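Local coordinates for protein oxidoreductase, Gfo/Idh/MocA family (Vibrio cholerae, PDB 1XEA) that probably binds a nicotinamide dinucleotide through its N-terminal Rossmann domain and carries out oxidation or reduction of a still unidentified substrate, at residues E29-G41 with V49-Y62. Sequence-based numbering, arbitrary orientation.
Sequences ELVLCTRNPKVLG and VSATCTDYRDVLQY
V31 presents CG1 to two partners at once: the methyl of A51, 3.5 Å from CG1 to CB, and one face of the Y62 ring, over which it sits 4.3 Å from the centroid in a CH-pi contact displaced toward the rim. With CG1 anti to the backbone N (chi1 -176°), the valine lets its second methyl, CG2, touch A51 CB as well; alanine's small side chain allows the two backbones to run close together. Y62 OH also makes a weak hydrogen bond to T52 O. Further along, L32 and V49 meet at about a right angle, CD1 of the leucine against CG2 of the valine. C33 SG lies 4.0 Å from V59 CG2, a compact thiol suited to this buried site. From the helix that follows, L40 lays its branched end obliquely across T52 CG2. A backbone hydrogen bond runs from T34 N to C53 O, 3.3 Å, while R35, bent at chi2 (-69°), brings NH1 to T54 O in a weak bond. Strand 28-33 is an edge strand, within this chain, of the parallel Rossmann sheet, hydrogen-bonded on its inner side to strand 3-8; residues 51-54 pass alongside its outer edge after helix 37-46. Apolar side chains thus pack along much of this edge, and the hydrogen bonds of T34 and R35, the latter weak, add to it just beyond the strand's C-terminal end.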
loop_
_atom_site.group_PDB
_atom_site.type_symbol
_atom_site.label_atom_id
_atom_site.label_comp_id
_atom_site.label_asym_id
_atom_site.label_seq_id
_atom_site.Cartn_x
_atom_site.Cartn_y
_atom_site.Cartn_z
ATOM N N GLU A 29 19.563 -34.859 17.468
ATOM C CA GLU A 29 20.953 -35.038 17.091
ATOM C C GLU A 29 20.947 -35.204 15.584
ATOM O O GLU A 29 20.124 -35.930 15.039
ATOM C CB GLU A 29 21.558 -36.268 17.792
ATOM C CG GLU A 29 23.015 -36.579 17.406
ATOM C CD GLU A 29 23.732 -37.468 18.429
ATOM O OE1 GLU A 29 24.822 -37.998 18.104
ATOM O OE2 GLU A 29 23.211 -37.629 19.559
ATOM N N LEU A 30 21.844 -34.494 14.914
ATOM C CA LEU A 30 21.929 -34.554 13.465
ATOM C C LEU A 30 23.056 -35.442 12.968
ATOM O O LEU A 30 24.068 -35.636 13.647
ATOM C CB LEU A 30 22.106 -33.148 12.890
ATOM C CG LEU A 30 20.861 -32.438 12.358
ATOM C CD1 LEU A 30 21.217 -31.008 12.000
ATOM C CD2 LEU A 30 20.319 -33.178 11.135
ATOM N N VAL A 31 22.869 -35.978 11.769
ATOM C CA VAL A 31 23.864 -36.832 11.151
ATOM C C VAL A 31 23.972 -36.400 9.695
ATOM O O VAL A 31 23.198 -36.842 8.851
ATOM C CB VAL A 31 23.460 -38.330 11.239
ATOM C CG1 VAL A 31 24.564 -39.190 10.665
ATOM C CG2 VAL A 31 23.191 -38.726 12.691
ATOM N N LEU A 32 24.921 -35.520 9.403
ATOM C CA LEU A 32 25.083 -35.042 8.040
ATOM C C LEU A 32 25.632 -36.105 7.101
ATOM O O LEU A 32 26.456 -36.942 7.480
ATOM C CB LEU A 32 25.977 -33.801 8.005
ATOM C CG LEU A 32 25.433 -32.583 8.762
ATOM C CD1 LEU A 32 26.330 -31.392 8.499
ATOM C CD2 LEU A 32 24.006 -32.272 8.322
ATOM N N CYS A 33 25.153 -36.063 5.865
ATOM C CA CYS A 33 25.576 -37.008 4.850
ATOM C C CYS A 33 25.413 -36.438 3.455
ATOM O O CYS A 33 24.344 -35.951 3.089
ATOM C CB CYS A 33 24.759 -38.285 4.949
ATOM S SG CYS A 33 25.018 -39.367 3.546
ATOM N N THR A 34 26.476 -36.518 2.669
ATOM C CA THR A 34 26.424 -36.010 1.313
ATOM C C THR A 34 27.622 -36.517 0.523
ATOM O O THR A 34 28.653 -36.866 1.101
ATOM C CB THR A 34 26.368 -34.455 1.319
ATOM O OG1 THR A 34 26.209 -33.963 -0.017
ATOM C CG2 THR A 34 27.625 -33.875 1.933
ATOM N N ARG A 35 27.469 -36.583 -0.798
ATOM C CA ARG A 35 28.535 -37.059 -1.680
ATOM C C ARG A 35 29.836 -36.294 -1.459
ATOM O O ARG A 35 30.818 -36.862 -0.982
ATOM C CB ARG A 35 28.103 -36.936 -3.152
ATOM C CG ARG A 35 27.252 -38.089 -3.678
ATOM C CD ARG A 35 28.060 -39.383 -3.793
ATOM N NE ARG A 35 27.229 -40.524 -4.192
ATOM C CZ ARG A 35 26.847 -41.511 -3.380
ATOM N NH1 ARG A 35 27.223 -41.513 -2.106
ATOM N NH2 ARG A 35 26.076 -42.494 -3.839
ATOM N N ASN A 36 29.830 -35.005 -1.795
ATOM C CA ASN A 36 31.012 -34.151 -1.650
ATOM C C ASN A 36 31.518 -34.068 -0.205
ATOM O O ASN A 36 30.822 -33.557 0.674
ATOM C CB ASN A 36 30.706 -32.744 -2.159
ATOM C CG ASN A 36 31.946 -31.891 -2.261
ATOM O OD1 ASN A 36 32.903 -32.069 -1.507
ATOM N ND2 ASN A 36 31.936 -30.950 -3.196
ATOM N N PRO A 37 32.751 -34.550 0.052
ATOM C CA PRO A 37 33.346 -34.536 1.395
ATOM C C PRO A 37 33.771 -33.138 1.824
ATOM O O PRO A 37 33.831 -32.832 3.018
ATOM C CB PRO A 37 34.530 -35.478 1.246
ATOM C CG PRO A 37 34.995 -35.162 -0.139
ATOM C CD PRO A 37 33.700 -35.114 -0.928
ATOM N N LYS A 38 34.068 -32.299 0.838
ATOM C CA LYS A 38 34.476 -30.919 1.087
ATOM C C LYS A 38 33.323 -30.172 1.759
ATOM O O LYS A 38 33.437 -29.714 2.901
ATOM C CB LYS A 38 34.832 -30.236 -0.240
ATOM C CG LYS A 38 35.047 -28.729 -0.141
ATOM C CD LYS A 38 35.039 -28.071 -1.518
ATOM C CE LYS A 38 33.709 -28.275 -2.238
ATOM N NZ LYS A 38 33.701 -27.601 -3.566
ATOM N N VAL A 39 32.221 -30.052 1.025
ATOM C CA VAL A 39 31.023 -29.390 1.508
ATOM C C VAL A 39 30.577 -30.060 2.804
ATOM O O VAL A 39 30.244 -29.397 3.790
ATOM C CB VAL A 39 29.896 -29.492 0.461
ATOM C CG1 VAL A 39 28.600 -28.898 1.005
ATOM C CG2 VAL A 39 30.320 -28.767 -0.808
ATOM N N LEU A 40 30.594 -31.385 2.796
ATOM C CA LEU A 40 30.200 -32.164 3.961
ATOM C C LEU A 40 30.879 -31.659 5.217
ATOM O O LEU A 40 30.225 -31.390 6.225
ATOM C CB LEU A 40 30.565 -33.629 3.755
ATOM C CG LEU A 40 30.514 -34.522 4.995
ATOM C CD1 LEU A 40 29.134 -34.503 5.658
ATOM C CD2 LEU A 40 30.883 -35.921 4.558
ATOM N N GLY A 41 32.200 -31.538 5.143
ATOM C CA GLY A 41 32.969 -31.076 6.284
ATOM C C GLY A 41 32.795 -29.602 6.579
ATOM O O GLY A 41 32.794 -29.183 7.735
ATOM N N VAL A 49 28.687 -30.609 14.116
ATOM C CA VAL A 49 28.090 -31.943 14.137
ATOM C C VAL A 49 29.194 -32.975 14.038
ATOM O O VAL A 49 30.134 -32.815 13.261
ATOM C CB VAL A 49 27.121 -32.171 12.962
ATOM C CG1 VAL A 49 26.011 -31.138 12.996
ATOM C CG2 VAL A 49 27.875 -32.115 11.653
ATOM N N SER A 50 29.078 -34.034 14.828
ATOM C CA SER A 50 30.081 -35.090 14.829
ATOM C C SER A 50 29.769 -36.180 13.813
ATOM O O SER A 50 30.624 -36.551 13.008
ATOM C CB SER A 50 30.184 -35.698 16.225
ATOM O OG SER A 50 30.497 -34.694 17.177
ATOM N N ALA A 51 28.543 -36.689 13.855
ATOM C CA ALA A 51 28.111 -37.744 12.944
ATOM C C ALA A 51 28.214 -37.310 11.481
ATOM O O ALA A 51 27.276 -36.739 10.929
ATOM C CB ALA A 51 26.676 -38.154 13.272
ATOM N N THR A 52 29.359 -37.581 10.860
ATOM C CA THR A 52 29.578 -37.228 9.460
ATOM C C THR A 52 29.506 -38.493 8.627
ATOM O O THR A 52 29.725 -39.588 9.144
ATOM C CB THR A 52 30.942 -36.564 9.256
ATOM O OG1 THR A 52 31.025 -35.401 10.089
ATOM C CG2 THR A 52 31.122 -36.150 7.804
ATOM N N CYS A 53 29.228 -38.349 7.335
ATOM C CA CYS A 53 29.073 -39.521 6.484
ATOM C C CYS A 53 29.027 -39.139 5.006
ATOM O O CYS A 53 28.535 -38.073 4.653
ATOM C CB CYS A 53 27.771 -40.201 6.907
ATOM S SG CYS A 53 27.312 -41.733 6.115
ATOM N N THR A 54 29.533 -40.006 4.136
ATOM C CA THR A 54 29.512 -39.709 2.705
ATOM C C THR A 54 28.613 -40.654 1.918
ATOM O O THR A 54 28.041 -40.277 0.892
ATOM C CB THR A 54 30.921 -39.778 2.090
ATOM O OG1 THR A 54 31.737 -38.755 2.660
ATOM C CG2 THR A 54 30.859 -39.568 0.581
ATOM N N ASP A 55 28.512 -41.890 2.389
ATOM C CA ASP A 55 27.680 -42.892 1.733
ATOM C C ASP A 55 26.372 -43.065 2.501
ATOM O O ASP A 55 26.376 -43.378 3.692
ATOM C CB ASP A 55 28.421 -44.228 1.664
ATOM C CG ASP A 55 27.687 -45.255 0.835
ATOM O OD1 ASP A 55 26.550 -45.616 1.208
ATOM O OD2 ASP A 55 28.250 -45.696 -0.191
ATOM N N TYR A 56 25.254 -42.877 1.802
ATOM C CA TYR A 56 23.937 -42.980 2.414
ATOM C C TYR A 56 23.680 -44.288 3.134
ATOM O O TYR A 56 22.627 -44.456 3.742
ATOM C CB TYR A 56 22.846 -42.738 1.366
ATOM C CG TYR A 56 22.655 -43.846 0.362
ATOM C CD1 TYR A 56 21.903 -44.976 0.679
ATOM C CD2 TYR A 56 23.198 -43.750 -0.917
ATOM C CE1 TYR A 56 21.693 -45.990 -0.256
ATOM C CE2 TYR A 56 22.997 -44.756 -1.866
ATOM C CZ TYR A 56 22.241 -45.877 -1.530
ATOM O OH TYR A 56 22.035 -46.878 -2.464
ATOM N N ARG A 57 24.638 -45.210 3.085
ATOM C CA ARG A 57 24.469 -46.499 3.748
ATOM C C ARG A 57 25.018 -46.476 5.165
ATOM O O ARG A 57 24.395 -47.003 6.091
ATOM C CB ARG A 57 25.151 -47.598 2.937
ATOM C CG ARG A 57 24.545 -47.768 1.565
ATOM C CD ARG A 57 25.595 -48.207 0.557
ATOM N NE ARG A 57 25.228 -47.799 -0.794
ATOM C CZ ARG A 57 26.040 -47.869 -1.844
ATOM N NH1 ARG A 57 27.273 -48.333 -1.692
ATOM N NH2 ARG A 57 25.618 -47.467 -3.041
ATOM N N ASP A 58 26.176 -45.844 5.333
ATOM C CA ASP A 58 26.816 -45.751 6.641
ATOM C C ASP A 58 25.902 -45.069 7.644
ATOM O O ASP A 58 26.093 -45.176 8.856
ATOM C CB ASP A 58 28.127 -44.971 6.534
ATOM C CG ASP A 58 29.116 -45.619 5.587
ATOM O OD1 ASP A 58 29.568 -46.750 5.875
ATOM O OD2 ASP A 58 29.442 -44.996 4.553
ATOM N N VAL A 59 24.908 -44.363 7.124
ATOM C CA VAL A 59 23.956 -43.651 7.956
ATOM C C VAL A 59 23.292 -44.561 8.990
ATOM O O VAL A 59 23.004 -44.133 10.105
ATOM C CB VAL A 59 22.870 -42.982 7.075
ATOM C CG1 VAL A 59 21.773 -42.392 7.939
ATOM C CG2 VAL A 59 23.505 -41.894 6.214
ATOM N N LEU A 60 23.054 -45.814 8.628
ATOM C CA LEU A 60 22.417 -46.743 9.551
ATOM C C LEU A 60 23.261 -47.019 10.784
ATOM O O LEU A 60 22.736 -47.386 11.836
ATOM C CB LEU A 60 22.135 -48.055 8.841
ATOM C CG LEU A 60 21.178 -47.916 7.668
ATOM C CD1 LEU A 60 21.129 -49.246 6.939
ATOM C CD2 LEU A 60 19.784 -47.504 8.164
ATOM N N GLN A 61 24.571 -46.846 10.642
ATOM C CA GLN A 61 25.515 -47.090 11.731
ATOM C C GLN A 61 25.209 -46.354 13.036
ATOM O O GLN A 61 25.326 -46.922 14.126
ATOM C CB GLN A 61 26.938 -46.754 11.266
ATOM C CG GLN A 61 27.411 -47.643 10.116
ATOM C CD GLN A 61 28.883 -47.472 9.786
ATOM O OE1 GLN A 61 29.746 -47.669 10.641
ATOM N NE2 GLN A 61 29.178 -47.115 8.536
ATOM N N TYR A 62 24.807 -45.094 12.915
ATOM C CA TYR A 62 24.500 -44.257 14.066
ATOM C C TYR A 62 23.117 -44.515 14.671
ATOM O O TYR A 62 22.721 -43.875 15.650
ATOM C CB TYR A 62 24.633 -42.792 13.657
ATOM C CG TYR A 62 25.919 -42.494 12.924
ATOM C CD1 TYR A 62 26.043 -42.743 11.560
ATOM C CD2 TYR A 62 27.020 -41.975 13.597
ATOM C CE1 TYR A 62 27.240 -42.478 10.885
ATOM C CE2 TYR A 62 28.220 -41.707 12.935
ATOM C CZ TYR A 62 28.328 -41.957 11.582
ATOM O OH TYR A 62 29.512 -41.671 10.934
#